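PDB 3KQF: enoyl-CoA hydratase/isomerase family protein from Bacillus anthracis, which probably catalyses the reversible addition of water across the double bond of 2-enoyl-CoA thioesters, the hydration step of fatty acid beta-oxidation, as a member of the crotonase superfamily. Local coordinates for residues L33-A36 against L37-E40. Sequence-based numbering, arbitrary orientation.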
loop_
_atom_site.group_PDB
_atom_site.type_symbol
_atom_site.label_atom_id
_atom_site.label_comp_id
_atom_site.label_asym_id
_atom_site.label_seq_id
_atom_site.Cartn_x
_atom_site.Cartn_y
_atom_site.Cartn_z
ATOM N N LEU A 33 10.860 -19.832 18.704
ATOM C CA LEU A 33 9.542 -20.411 18.946
ATOM C C LEU A 33 9.519 -21.931 18.995
ATOM O O LEU A 33 9.391 -22.593 17.962
ATOM C CB LEU A 33 8.589 -19.915 17.849
ATOM C CG LEU A 33 8.491 -18.391 17.683
ATOM C CD1 LEU A 33 7.797 -18.049 16.356
ATOM C CD2 LEU A 33 7.797 -17.712 18.861
ATOM N N SER A 34 9.674 -22.496 20.195
ATOM C CA SER A 34 9.587 -23.928 20.358
ATOM C C SER A 34 8.108 -24.287 20.485
ATOM O O SER A 34 7.276 -23.419 20.784
ATOM C CB SER A 34 10.335 -24.380 21.614
ATOM O OG SER A 34 9.843 -23.717 22.763
ATOM N N LEU A 35 7.769 -25.556 20.272
ATOM C CA LEU A 35 6.379 -25.974 20.416
ATOM C C LEU A 35 5.899 -25.711 21.841
ATOM O O LEU A 35 4.757 -25.338 22.052
ATOM C CB LEU A 35 6.189 -27.452 20.045
ATOM C CG LEU A 35 6.567 -27.818 18.599
ATOM C CD1 LEU A 35 6.307 -29.282 18.314
ATOM C CD2 LEU A 35 5.795 -26.951 17.617
ATOM N N ALA A 36 6.777 -25.893 22.822
ATOM C CA ALA A 36 6.402 -25.646 24.225
ATOM C C ALA A 36 6.048 -24.168 24.447
ATOM O O ALA A 36 5.043 -23.851 25.106
ATOM C CB ALA A 36 7.513 -26.104 25.173
ATOM N N LEU A 37 6.850 -23.266 23.882
ATOM C CA LEU A 37 6.566 -21.829 23.987
ATOM C C LEU A 37 5.258 -21.488 23.280
ATOM O O LEU A 37 4.438 -20.739 23.815
ATOM C CB LEU A 37 7.719 -20.990 23.429
ATOM C CG LEU A 37 7.532 -19.459 23.355
ATOM C CD1 LEU A 37 8.879 -18.733 23.356
ATOM C CD2 LEU A 37 6.714 -19.045 22.120
ATOM N N LEU A 38 5.037 -22.068 22.102
ATOM C CA LEU A 38 3.806 -21.798 21.346
ATOM C C LEU A 38 2.566 -22.233 22.137
ATOM O O LEU A 38 1.556 -21.527 22.135
ATOM C CB LEU A 38 3.860 -22.444 19.955
ATOM C CG LEU A 38 4.928 -21.868 19.016
ATOM C CD1 LEU A 38 5.037 -22.742 17.782
ATOM C CD2 LEU A 38 4.664 -20.413 18.623
ATOM N N GLU A 39 2.660 -23.373 22.829
ATOM C CA GLU A 39 1.575 -23.877 23.696
ATOM C C GLU A 39 1.211 -22.857 24.786
ATOM O O GLU A 39 0.035 -22.544 24.984
ATOM C CB GLU A 39 1.994 -25.200 24.355
ATOM C CG GLU A 39 1.038 -25.744 25.430
ATOM C CD GLU A 39 -0.307 -26.173 24.885
ATOM O OE1 GLU A 39 -0.448 -26.304 23.645
ATOM O OE2 GLU A 39 -1.224 -26.404 25.706
ATOM N N GLU A 40 2.225 -22.354 25.491
ATOM C CA GLU A 40 2.013 -21.353 26.548
ATOM C C GLU A 40 1.436 -20.045 26.015
ATOM O O GLU A 40 0.562 -19.428 26.655
ATOM C CB GLU A 40 3.316 -21.066 27.309
ATOM C CG GLU A 40 3.779 -22.207 28.168
ATOM C CD GLU A 40 5.040 -21.907 28.954
ATOM O OE1 GLU A 40 5.660 -20.852 28.734
ATOM O OE2 GLU A 40 5.405 -22.735 29.824
#
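Ser34 caps the helix that begins at Leu35: its OG accepts the backbone N-H of Leu37 at 3.2 Å, fairly straight at 159°. The short side chain reaches forward to it because chi1 is 57°, which sets OG between its own N and carbonyl carbon and turns it to the first turn, where amides have no carbonyl from a preceding helical turn to bond to. The Ser34 carbonyl meanwhile starts the regular pattern, taking Leu38 N at 2.9 Å, and Leu35 O and Ala36 O follow with Glu39 N and Glu40 N.

On the buried side, Leu33, one residue before the cap, folds over the turn. Its CD2 meets Leu37 CD2 at 3.7 Å, the two side chains crossing at a slant, while its CB lies 4.0 Å from Leu38 CD2, with those side chains nearly perpendicular. Leucine suits this place, being apolar and long enough to put CD2 between the ends of Leu37 and Leu38. Leu37 CG stands anti to its backbone N (chi1 175°), which, with chi2, brings the CD2 branch to Leu33; Leu38 also packs against Met90 and Ile91 of helix 81-99.

Small Ala36 and acidic Glu39 occupy the exposed flank, whereas the carboxylate of Glu40 receives backbone N-H groups of Gln8 and Asn9. Two first-turn amides thus find acceptors, Leu37 N in the Ser34 hydroxyl and Leu35 N in the Glu75 carboxylate, whose negative charge would probably suit the helix dipole's positive end.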